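Local coordinates for flocculation protein FLO11 (Saccharomyces cerevisiae, PDB 4UYT) that mediates homotypic cell-cell adhesion between yeast cells through its N-terminal Flo11 domain, supporting flocculation, invasive growth and biofilm formation, at residues N28-S40 / Q48-D60. Residues are numbered along the deposited sequence; the frame is centred on the assembly and turned at random.
With NA (sodium ion), chain G.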
# COMPACT_ATOMS: atom_id res chain seq x y z
N ASN A 28 -9.76 5.06 -15.31
CA ASN A 28 -11.10 4.67 -14.91
C ASN A 28 -11.11 3.72 -13.71
O ASN A 28 -11.98 2.87 -13.58
CB ASN A 28 -11.85 4.05 -16.10
CG ASN A 28 -13.32 3.89 -15.84
OD1 ASN A 28 -13.96 4.75 -15.23
ND2 ASN A 28 -13.87 2.79 -16.30
N ILE A 29 -10.14 3.88 -12.82
CA ILE A 29 -10.10 3.13 -11.57
C ILE A 29 -10.74 3.98 -10.48
O ILE A 29 -10.46 5.17 -10.37
CB ILE A 29 -8.64 2.78 -11.14
CG1 ILE A 29 -7.96 1.90 -12.19
CG2 ILE A 29 -8.62 2.03 -9.81
CD1 ILE A 29 -6.45 1.87 -12.07
N MET A 30 -11.59 3.38 -9.66
CA MET A 30 -12.15 4.10 -8.51
C MET A 30 -11.02 4.60 -7.63
O MET A 30 -10.00 3.94 -7.45
CB MET A 30 -13.05 3.19 -7.69
CG MET A 30 -13.72 3.88 -6.51
SD MET A 30 -14.72 2.77 -5.51
CE MET A 30 -13.44 1.81 -4.71
N GLN A 31 -11.19 5.78 -7.06
CA GLN A 31 -10.18 6.31 -6.17
C GLN A 31 -10.03 5.50 -4.89
O GLN A 31 -11.00 5.14 -4.24
CB GLN A 31 -10.47 7.75 -5.83
CG GLN A 31 -10.33 8.68 -7.03
CD GLN A 31 -10.89 10.04 -6.77
OE1 GLN A 31 -11.23 10.42 -5.63
NE2 GLN A 31 -10.97 10.82 -7.83
N TYR A 32 -8.78 5.24 -4.53
CA TYR A 32 -8.39 4.67 -3.23
C TYR A 32 -7.37 5.61 -2.59
O TYR A 32 -6.67 6.33 -3.29
CB TYR A 32 -7.73 3.29 -3.38
CG TYR A 32 -8.64 2.19 -3.87
CD1 TYR A 32 -9.03 2.12 -5.20
CD2 TYR A 32 -9.04 1.16 -3.01
CE1 TYR A 32 -9.83 1.09 -5.66
CE2 TYR A 32 -9.84 0.13 -3.46
CZ TYR A 32 -10.24 0.11 -4.79
OH TYR A 32 -11.02 -0.92 -5.24
N THR A 33 -7.23 5.48 -1.27
CA THR A 33 -6.19 6.11 -0.51
C THR A 33 -5.43 5.06 0.29
O THR A 33 -5.94 3.99 0.61
CB THR A 33 -6.73 7.19 0.45
OG1 THR A 33 -7.65 6.59 1.36
CG2 THR A 33 -7.42 8.33 -0.33
N LEU A 34 -4.20 5.41 0.64
CA LEU A 34 -3.34 4.58 1.48
C LEU A 34 -2.69 5.45 2.53
O LEU A 34 -2.18 6.52 2.20
CB LEU A 34 -2.29 3.85 0.62
CG LEU A 34 -1.33 2.93 1.39
CD1 LEU A 34 -0.88 1.75 0.51
CD2 LEU A 34 -0.11 3.63 1.95
N ASP A 35 -2.68 4.97 3.77
CA ASP A 35 -1.94 5.58 4.84
C ASP A 35 -1.07 4.50 5.50
O ASP A 35 -1.44 3.36 5.59
CB ASP A 35 -2.89 6.20 5.87
CG ASP A 35 -2.22 7.16 6.80
OD1 ASP A 35 -1.08 7.60 6.54
OD2 ASP A 35 -2.90 7.54 7.78
N VAL A 36 0.08 4.92 5.98
CA VAL A 36 0.97 4.06 6.80
C VAL A 36 0.71 4.46 8.24
O VAL A 36 1.03 5.57 8.65
CB VAL A 36 2.44 4.21 6.40
CG1 VAL A 36 3.30 3.36 7.34
CG2 VAL A 36 2.67 3.83 4.95
N THR A 37 0.07 3.58 8.99
CA THR A 37 -0.42 3.91 10.30
C THR A 37 0.51 3.53 11.46
O THR A 37 0.35 4.06 12.55
CB THR A 37 -1.80 3.29 10.53
OG1 THR A 37 -1.70 1.87 10.43
CG2 THR A 37 -2.81 3.82 9.51
N SER A 38 1.44 2.61 11.26
CA SER A 38 2.46 2.33 12.25
C SER A 38 3.69 1.79 11.55
O SER A 38 3.59 1.12 10.52
CB SER A 38 2.01 1.35 13.33
OG SER A 38 1.64 0.12 12.77
N VAL A 39 4.82 2.05 12.18
CA VAL A 39 6.12 1.59 11.74
C VAL A 39 6.89 1.21 12.99
O VAL A 39 7.02 2.01 13.90
CB VAL A 39 6.87 2.69 10.96
CG1 VAL A 39 8.29 2.23 10.66
CG2 VAL A 39 6.15 3.09 9.67
N SER A 40 7.45 0.00 13.00
CA SER A 40 8.32 -0.46 14.06
C SER A 40 9.59 -1.02 13.47
O SER A 40 9.58 -1.86 12.57
CB SER A 40 7.62 -1.55 14.86
OG SER A 40 8.40 -2.10 15.89
N GLN A 48 8.61 -3.32 10.40
CA GLN A 48 7.27 -3.85 10.30
C GLN A 48 6.32 -2.67 10.19
O GLN A 48 6.28 -1.82 11.08
CB GLN A 48 6.96 -4.70 11.52
CG GLN A 48 5.62 -5.39 11.42
CD GLN A 48 5.41 -6.39 12.50
OE1 GLN A 48 5.32 -6.03 13.65
NE2 GLN A 48 5.35 -7.66 12.14
N ILE A 49 5.60 -2.58 9.07
CA ILE A 49 4.71 -1.47 8.81
C ILE A 49 3.28 -1.96 8.67
O ILE A 49 3.07 -3.11 8.26
CB ILE A 49 5.15 -0.66 7.58
CG1 ILE A 49 4.86 -1.34 6.24
CG2 ILE A 49 6.61 -0.31 7.72
CD1 ILE A 49 5.15 -0.47 5.03
N THR A 50 2.35 -1.07 8.99
CA THR A 50 0.96 -1.34 8.80
C THR A 50 0.40 -0.26 7.86
O THR A 50 0.63 0.92 8.08
CB THR A 50 0.21 -1.34 10.13
OG1 THR A 50 0.78 -2.38 10.95
CG2 THR A 50 -1.27 -1.61 9.95
N ILE A 51 -0.35 -0.70 6.88
CA ILE A 51 -1.03 0.17 5.96
C ILE A 51 -2.54 0.06 6.13
O ILE A 51 -3.04 -0.99 6.53
CB ILE A 51 -0.62 -0.08 4.48
CG1 ILE A 51 -1.02 -1.47 3.98
CG2 ILE A 51 0.86 0.17 4.31
CD1 ILE A 51 -0.82 -1.72 2.50
N HIS A 52 -3.24 1.15 5.79
CA HIS A 52 -4.68 1.21 5.78
C HIS A 52 -5.09 1.75 4.43
O HIS A 52 -4.74 2.89 4.08
CB HIS A 52 -5.18 2.11 6.90
CG HIS A 52 -6.67 2.20 7.00
ND1 HIS A 52 -7.31 3.22 7.64
CD2 HIS A 52 -7.63 1.35 6.58
CE1 HIS A 52 -8.61 3.01 7.61
NE2 HIS A 52 -8.83 1.88 6.96
N VAL A 53 -5.83 0.96 3.66
CA VAL A 53 -6.26 1.29 2.32
C VAL A 53 -7.77 1.43 2.31
O VAL A 53 -8.46 0.57 2.84
CB VAL A 53 -5.81 0.22 1.30
CG1 VAL A 53 -6.33 0.48 -0.08
CG2 VAL A 53 -4.29 0.15 1.29
N LYS A 54 -8.26 2.53 1.75
CA LYS A 54 -9.69 2.76 1.62
C LYS A 54 -10.05 3.10 0.20
O LYS A 54 -9.30 3.76 -0.50
CB LYS A 54 -10.14 3.90 2.53
CG LYS A 54 -9.92 3.65 4.02
CD LYS A 54 -10.19 4.98 4.70
CE LYS A 54 -10.49 4.91 6.17
NZ LYS A 54 -11.40 6.02 6.58
N GLY A 55 -11.20 2.60 -0.21
CA GLY A 55 -11.80 2.94 -1.49
C GLY A 55 -12.87 4.02 -1.32
O GLY A 55 -13.49 4.12 -0.26
N LYS A 56 -13.12 4.80 -2.36
CA LYS A 56 -14.08 5.89 -2.27
C LYS A 56 -15.49 5.40 -1.94
O LYS A 56 -16.21 6.01 -1.14
CB LYS A 56 -14.11 6.69 -3.59
CG LYS A 56 -14.94 7.96 -3.53
CD LYS A 56 -14.57 8.99 -4.58
CE LYS A 56 -15.39 10.26 -4.46
NZ LYS A 56 -14.76 11.38 -5.23
N GLU A 57 -15.87 4.31 -2.59
CA GLU A 57 -17.13 3.64 -2.33
C GLU A 57 -16.86 2.25 -1.80
O GLU A 57 -15.80 1.66 -2.03
CB GLU A 57 -17.94 3.52 -3.62
CG GLU A 57 -18.19 4.84 -4.36
CD GLU A 57 -19.04 5.82 -3.58
OE1 GLU A 57 -19.83 5.39 -2.71
OE2 GLU A 57 -18.94 7.04 -3.84
N ASN A 58 -17.86 1.73 -1.10
CA ASN A 58 -17.74 0.40 -0.53
C ASN A 58 -18.04 -0.65 -1.60
O ASN A 58 -19.09 -0.61 -2.23
CB ASN A 58 -18.72 0.23 0.63
CG ASN A 58 -18.50 -1.07 1.37
OD1 ASN A 58 -17.39 -1.35 1.78
ND2 ASN A 58 -19.53 -1.88 1.50
N ILE A 59 -17.10 -1.58 -1.78
CA ILE A 59 -17.26 -2.71 -2.70
C ILE A 59 -17.26 -3.99 -1.87
O ILE A 59 -16.31 -4.31 -1.18
CB ILE A 59 -16.15 -2.74 -3.76
CG1 ILE A 59 -16.18 -1.45 -4.57
CG2 ILE A 59 -16.28 -3.98 -4.64
CD1 ILE A 59 -15.08 -1.36 -5.61
N ASP A 60 -18.37 -4.71 -1.97
CA ASP A 60 -18.53 -5.94 -1.24
C ASP A 60 -17.44 -6.95 -1.57
O ASP A 60 -17.01 -7.06 -2.72
CB ASP A 60 -19.88 -6.57 -1.53
CG ASP A 60 -20.23 -7.67 -0.54
OD1 ASP A 60 -20.81 -7.35 0.51
OD2 ASP A 60 -19.89 -8.85 -0.80
NA NA G . 3.77 -1.75 12.42
O HOH W 1 -6.44 5.25 3.54
O HOH W 2 -5.57 6.19 8.03
O HOH W 3 3.85 -3.56 14.00
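T33 and K54 exchange two backbone hydrogen bonds near one end of an antiparallel beta hairpin, part of the fibronectin type III-like Flo11 adhesin domain; S40 and Q48 exchange another two near its turn. Between them the register slips by one at a beta bulge: T37 N bonds to T50 O at 2.9 Å, while T50 N bonds to S38 O. L34, V36, V39, I49, I51 and V53 line the buried face, where L34 CD1 lies 3.8 Å from V53 CG2 and also touches I51 CD1; I121 and F166 close over this side.

M30 is the side chain to follow where the strands run out. Its CG leaves CB anti to the backbone N (chi1 -178°) and passes K56 CB. SD then accepts a weak hydrogen bond from E57 N at 3.5 Å, and a bend at chi3 (72°) brings CE against E57 O and, tip to tip, I59 CD1 at 3.7 Å. Beside it G55 CA approaches the Y32 ring obliquely, 3.6 Å from CD2, and Y32 OH shares a hydrogen bond with Y125 OH.

On the other face, T50 OG1 hydrogen-bonds T100 on the next strand. A sodium ion joins the two strands nearby, bound by S38 OG, in one of its two conformers, and by Q48 O, both at 2.9 Å, and, at 2.4 Å, by a water that also donates to Q48 OE1.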